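Local coordinates for protein xenavidin (PDB 2UYW) that probably binds biotin, as a tetrameric beta-barrel protein of the avidin family, at the interface of chains A and B. Numbering follows the deposited sequence. Chains: chain A/B, Xenavidin.

Contact 1: the interface of chains A and B. Residues chain A 73, 75, 99-102; chain B 62-63, 79-81.
B:Gln81 lays its extended side chain across A:Arg99 at about a right angle, with the guanidinium and amide planes 88° apart. Both residues belong to the beta-barrels of the avidin family, B:Gln81 on strand 75-84 and A:Arg99 at the end of strand 90-99. CB of B:Gln81 lies over one face of the guanidinium, towards its rim, 3.6 Å from A:Arg99 CZ. Beyond it the amide oxygen OE1 accepts from two donors of chain A. A:Arg99 NH2 reaches B:Gln81 OE1 at 2.9 Å from a direction well tilted out of the guanidinium plane, whereas the backbone N of A:Gln102 points almost straight at it (175° at the hydrogen), in the carbonyl plane and on a lone pair. The other end of the amide, B:Gln81 NE2, donates to the carbonyl O of A:Gln102 at 3.0 Å, again on a lone pair. This pairing with both backbone groups of A:Gln102 fixes the rotation of the amide. A:Arg99 is steadied within its own chain by NE, which donates to A:Ser100 O from above the carbonyl plane, and its NH1 reaches B:Thr79 O through a water lying at the guanidinium edge. B:Thr62 divides its two branches. The hydroxyl OG1 of B:Thr62, set between the backbone N and the carbonyl carbon (chi1 53°), donates to A:Asp73 O at 2.7 Å. The methyl CG2 of B:Thr62 packs 3.6 Å from A:Ser101 CA and also lies against A:Arg99 CG. A:Ile75 slides past B:Thr62 in the opposite direction, its CG1 resting against the start of strand 62-68, 3.9 Å from B:Phe63 CA.

Contact 2: the interface of chains A and B. Residues chain A 64, 77-79, 95-97; chain B 75, 77, 97, 99, 112.
A:Val77 and B:Val77 meet each other near the two-fold axis, the side chains sliding past each other in opposite directions. Each CG2 sits between the backbone N and the carbonyl carbon of its residue, with CG1 anti to the carbonyl carbon (chi1 -66° in B:Val77), and this brings the two CG2 methyls to a tight 3.5 Å. The other branch of B:Val77, CG1, lies over the backbone of A:Trp78 and A:Gly64. A:Leu97 and B:Leu97 likewise pair with each other, but tip to tip, CG to CG at 3.7 Å. B:Leu97 also passes CD1 over the backbone of A:Met95, 3.5 Å from its carbonyl O. In this patch of the avidin-family barrel face no N or O of one chain comes within bonding reach of the other. A:Thr79 crosses B:Leu97 and B:Arg99 obliquely, while B:Ile75 slides past it in the opposite direction. Its CG2 packs 3.5 Å from B:Leu97 CB, and OG1, anti to the backbone N (chi1 -171°), lies against B:Arg99 CB and B:Ile75 CG2. An alanine here would probably open a gap beside B:Leu97 CB and B:Arg99 CB, leaving both with poorer support from chain A. Packing is looser towards the watery side, where A:Met95 CG stays 3.9 Å from B:Thr112 OG1. There the polar groups meet through a water that touches A:Thr79 O and sits in plane at the guanidinium edge of B:Arg99, 3.0 Å from NH1. The water also meets the hydroxyl OG1 of B:Thr112, at 2.8 Å.

Contact 1: the interface of chains A and B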
loop_
_atom_site.group_PDB
_atom_site.type_symbol
_atom_site.label_atom_id
_atom_site.label_comp_id
_atom_site.label_asym_id
_atom_site.label_seq_id
_atom_site.Cartn_x
_atom_site.Cartn_y
_atom_site.Cartn_z
ATOM N N ASP A 73 16.364 -1.142 13.073
ATOM C CA ASP A 73 15.216 -1.713 13.795
ATOM C C ASP A 73 14.024 -1.918 12.875
ATOM O O ASP A 73 12.912 -2.195 13.353
ATOM C CB ASP A 73 14.782 -0.809 14.940
ATOM C CG ASP A 73 15.786 -0.747 16.069
ATOM O OD1 ASP A 73 16.648 -1.663 16.208
ATOM O OD2 ASP A 73 15.715 0.253 16.821
ATOM N N ILE A 75 11.797 -3.647 9.549
ATOM C CA ILE A 75 11.443 -4.930 8.923
ATOM C C ILE A 75 10.833 -4.614 7.563
ATOM O O ILE A 75 10.031 -3.675 7.459
ATOM C CB ILE A 75 10.340 -5.708 9.755
ATOM C CG1 ILE A 75 10.830 -6.033 11.164
ATOM C CG2 ILE A 75 9.842 -6.939 8.988
ATOM C CD1 ILE A 75 11.877 -7.164 11.232
ATOM N N ARG A 99 8.450 -1.429 7.452
ATOM C CA ARG A 99 8.079 -0.931 8.787
ATOM C C ARG A 99 9.281 -0.360 9.485
ATOM O O ARG A 99 10.278 -1.055 9.708
ATOM C CB ARG A 99 7.516 -2.066 9.667
ATOM C CG ARG A 99 7.248 -1.596 11.110
ATOM C CD ARG A 99 5.975 -0.705 11.094
ATOM N NE ARG A 99 5.913 0.151 12.269
ATOM C CZ ARG A 99 4.783 0.611 12.795
ATOM N NH1 ARG A 99 3.591 0.244 12.315
ATOM N NH2 ARG A 99 4.836 1.436 13.831
ATOM N N SER A 100 9.183 0.910 9.857
ATOM C CA SER A 100 10.239 1.516 10.652
ATOM C C SER A 100 9.766 1.590 12.095
ATOM O O SER A 100 8.569 1.720 12.384
ATOM C CB SER A 100 10.651 2.889 10.108
ATOM O OG SER A 100 9.529 3.722 9.920
ATOM N N SER A 101 10.709 1.462 13.008
ATOM C CA SER A 101 10.375 1.461 14.419
ATOM C C SER A 101 10.060 2.873 14.921
ATOM O O SER A 101 10.885 3.793 14.793
ATOM C CB SER A 101 11.552 0.866 15.195
ATOM O OG SER A 101 11.373 1.041 16.578
ATOM N N GLN A 102 8.875 3.041 15.501
ATOM C CA GLN A 102 8.498 4.320 16.105
ATOM C C GLN A 102 8.662 4.316 17.615
ATOM O O GLN A 102 8.557 3.272 18.273
ATOM C CB GLN A 102 7.041 4.685 15.750
ATOM C CG GLN A 102 6.762 4.732 14.251
ATOM C CD GLN A 102 7.748 5.609 13.502
ATOM O OE1 GLN A 102 7.943 6.783 13.851
ATOM N NE2 GLN A 102 8.389 5.046 12.478
ATOM N N THR B 62 9.164 -4.210 16.407
ATOM C CA THR B 62 8.700 -4.373 15.013
ATOM C C THR B 62 8.763 -5.856 14.603
ATOM O O THR B 62 9.519 -6.653 15.207
ATOM C CB THR B 62 9.545 -3.548 14.039
ATOM O OG1 THR B 62 10.937 -3.880 14.252
ATOM C CG2 THR B 62 9.345 -2.027 14.286
ATOM N N PHE B 63 7.957 -6.247 13.616
ATOM C CA PHE B 63 7.950 -7.657 13.181
ATOM C C PHE B 63 7.360 -7.715 11.781
ATOM O O PHE B 63 6.775 -6.724 11.286
ATOM C CB PHE B 63 7.097 -8.526 14.121
ATOM C CG PHE B 63 5.690 -8.012 14.256
ATOM C CD1 PHE B 63 4.708 -8.364 13.338
ATOM C CD2 PHE B 63 5.400 -7.113 15.275
ATOM C CE1 PHE B 63 3.407 -7.826 13.446
ATOM C CE2 PHE B 63 4.111 -6.568 15.410
ATOM C CZ PHE B 63 3.137 -6.916 14.506
ATOM N N THR B 79 3.311 -6.550 8.267
ATOM C CA THR B 79 4.395 -5.960 9.049
ATOM C C THR B 79 3.825 -4.927 10.016
ATOM O O THR B 79 2.861 -4.210 9.703
ATOM C CB THR B 79 5.572 -5.434 8.176
ATOM O OG1 THR B 79 6.659 -5.073 9.034
ATOM C CG2 THR B 79 5.173 -4.186 7.380
ATOM N N GLY B 80 4.409 -4.835 11.205
ATOM C CA GLY B 80 3.868 -3.865 12.156
ATOM C C GLY B 80 4.729 -3.716 13.379
ATOM O O GLY B 80 5.917 -4.073 13.369
ATOM N N GLN B 81 4.140 -3.129 14.406
ATOM C CA GLN B 81 4.839 -2.896 15.666
ATOM C C GLN B 81 3.903 -3.116 16.840
ATOM O O GLN B 81 2.706 -2.814 16.774
ATOM C CB GLN B 81 5.405 -1.454 15.679
ATOM C CG GLN B 81 6.373 -1.188 16.815
ATOM C CD GLN B 81 7.121 0.137 16.685
ATOM O OE1 GLN B 81 6.938 0.898 15.726
ATOM N NE2 GLN B 81 7.983 0.415 17.648
HETATM O O HOH W 1 2.780 -1.363 9.963
#

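Contact 2: the interface of chains A and B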
loop_
_atom_site.group_PDB
_atom_site.type_symbol
_atom_site.label_atom_id
_atom_site.label_comp_id
_atom_site.label_asym_id
_atom_site.label_seq_id
_atom_site.Cartn_x
_atom_site.Cartn_y
_atom_site.Cartn_z
ATOM N N GLY A 64 5.975 -14.945 -0.627
ATOM C CA GLY A 64 6.139 -13.809 0.282
ATOM C C GLY A 64 7.325 -14.114 1.171
ATOM O O GLY A 64 7.669 -15.292 1.394
ATOM N N VAL A 77 8.632 -6.604 4.390
ATOM C CA VAL A 77 8.014 -7.808 3.791
ATOM C C VAL A 77 7.766 -7.579 2.307
ATOM O O VAL A 77 7.442 -6.451 1.890
ATOM C CB VAL A 77 6.696 -8.210 4.515
ATOM C CG1 VAL A 77 6.973 -8.639 6.001
ATOM C CG2 VAL A 77 5.658 -7.061 4.479
ATOM N N TRP A 78 7.945 -8.618 1.492
ATOM C CA TRP A 78 7.581 -8.570 0.063
ATOM C C TRP A 78 6.554 -9.649 -0.212
ATOM O O TRP A 78 6.608 -10.742 0.383
ATOM C CB TRP A 78 8.793 -8.915 -0.810
ATOM C CG TRP A 78 9.835 -7.869 -0.999
ATOM C CD1 TRP A 78 10.039 -7.097 -2.112
ATOM C CD2 TRP A 78 10.860 -7.520 -0.069
ATOM N NE1 TRP A 78 11.127 -6.267 -1.916
ATOM C CE2 TRP A 78 11.662 -6.528 -0.680
ATOM C CE3 TRP A 78 11.195 -7.971 1.223
ATOM C CZ2 TRP A 78 12.779 -5.967 -0.038
ATOM C CZ3 TRP A 78 12.299 -7.418 1.860
ATOM C CH2 TRP A 78 13.075 -6.427 1.236
ATOM N N THR A 79 5.640 -9.377 -1.149
ATOM C CA THR A 79 4.865 -10.485 -1.710
ATOM C C THR A 79 4.736 -10.264 -3.197
ATOM O O THR A 79 4.665 -9.113 -3.662
ATOM C CB THR A 79 3.468 -10.638 -1.003
ATOM O OG1 THR A 79 2.833 -11.853 -1.425
ATOM C CG2 THR A 79 2.545 -9.423 -1.246
ATOM N N MET A 95 5.445 -6.341 -4.463
ATOM C CA MET A 95 5.149 -5.139 -3.703
ATOM C C MET A 95 5.716 -5.379 -2.308
ATOM O O MET A 95 5.759 -6.535 -1.843
ATOM C CB MET A 95 3.642 -4.895 -3.616
ATOM C CG MET A 95 2.971 -4.651 -4.954
ATOM S SD MET A 95 3.411 -3.033 -5.622
ATOM C CE MET A 95 2.739 -1.878 -4.464
ATOM N N TRP A 96 6.112 -4.310 -1.624
ATOM C CA TRP A 96 6.754 -4.425 -0.308
ATOM C C TRP A 96 6.168 -3.386 0.661
ATOM O O TRP A 96 5.653 -2.327 0.227
ATOM C CB TRP A 96 8.297 -4.288 -0.395
ATOM C CG TRP A 96 8.863 -3.043 -1.101
ATOM C CD1 TRP A 96 9.373 -2.967 -2.382
ATOM C CD2 TRP A 96 9.035 -1.733 -0.529
ATOM N NE1 TRP A 96 9.808 -1.679 -2.649
ATOM C CE2 TRP A 96 9.628 -0.910 -1.532
ATOM C CE3 TRP A 96 8.716 -1.166 0.717
ATOM C CZ2 TRP A 96 9.925 0.452 -1.324
ATOM C CZ3 TRP A 96 9.013 0.212 0.926
ATOM C CH2 TRP A 96 9.625 0.988 -0.087
ATOM N N LEU A 97 6.237 -3.721 1.934
ATOM C CA LEU A 97 5.951 -2.811 3.069
ATOM C C LEU A 97 7.211 -2.761 3.926
ATOM O O LEU A 97 7.743 -3.811 4.329
ATOM C CB LEU A 97 4.797 -3.356 3.929
ATOM C CG LEU A 97 3.454 -3.398 3.204
ATOM C CD1 LEU A 97 2.469 -4.094 4.112
ATOM C CD2 LEU A 97 2.945 -1.950 2.822
ATOM N N ILE B 75 -0.929 -15.536 -1.057
ATOM C CA ILE B 75 0.021 -15.355 0.039
ATOM C C ILE B 75 -0.327 -13.990 0.671
ATOM O O ILE B 75 -0.680 -13.047 -0.056
ATOM C CB ILE B 75 1.471 -15.258 -0.507
ATOM C CG1 ILE B 75 1.948 -16.609 -1.070
ATOM C CG2 ILE B 75 2.436 -14.731 0.591
ATOM C CD1 ILE B 75 2.228 -17.747 -0.000
ATOM N N VAL B 77 1.360 -11.070 3.500
ATOM C CA VAL B 77 2.421 -10.639 4.420
ATOM C C VAL B 77 1.873 -9.524 5.303
ATOM O O VAL B 77 1.047 -8.723 4.833
ATOM C CB VAL B 77 3.722 -10.222 3.666
ATOM C CG1 VAL B 77 4.369 -11.451 2.949
ATOM C CG2 VAL B 77 3.456 -9.063 2.657
ATOM N N LEU B 97 -0.237 -6.944 2.823
ATOM C CA LEU B 97 -0.379 -7.090 1.366
ATOM C C LEU B 97 -0.847 -8.524 1.123
ATOM O O LEU B 97 -0.208 -9.472 1.602
ATOM C CB LEU B 97 0.975 -6.884 0.639
ATOM C CG LEU B 97 1.587 -5.477 0.709
ATOM C CD1 LEU B 97 3.022 -5.470 0.100
ATOM C CD2 LEU B 97 0.674 -4.398 0.058
ATOM N N ARG B 99 -1.425 -11.091 -1.832
ATOM C CA ARG B 99 -1.186 -11.399 -3.207
ATOM C C ARG B 99 -2.098 -12.544 -3.668
ATOM O O ARG B 99 -2.070 -13.642 -3.098
ATOM C CB ARG B 99 0.295 -11.803 -3.378
ATOM C CG ARG B 99 0.618 -12.300 -4.809
ATOM C CD ARG B 99 0.672 -11.109 -5.784
ATOM N NE ARG B 99 0.382 -11.499 -7.180
ATOM C CZ ARG B 99 0.855 -10.827 -8.226
ATOM N NH1 ARG B 99 1.651 -9.774 -8.022
ATOM N NH2 ARG B 99 0.542 -11.192 -9.464
ATOM N N THR B 112 -2.523 -7.481 -6.203
ATOM C CA THR B 112 -2.104 -7.140 -4.825
ATOM C C THR B 112 -3.090 -6.218 -4.139
ATOM O O THR B 112 -3.314 -5.095 -4.595
ATOM C CB THR B 112 -0.717 -6.504 -4.779
ATOM O OG1 THR B 112 0.196 -7.267 -5.590
ATOM C CG2 THR B 112 -0.195 -6.407 -3.298
HETATM O O HOH W 2 2.845 -8.219 -5.786
#

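Contact 1 and contact 2 belong to one two-fold symmetric interface, and the centres of their C-alpha atoms lie about 15 Å apart. Both draw on strand 75-84 of each chain and on strands 90-99 and 62-68 of one or both, and residues 75, 79 and 99 occur in both with the chains exchanged. Contact 2 supplies the apolar middle, around the axis, whereas contact 1 and its twin carry direct polar bonds farther out. Such a division would favour tight burial at the centre and a defined register between the barrels at the periphery, in keeping with one pairing within the four-chain assembly expected of an avidin.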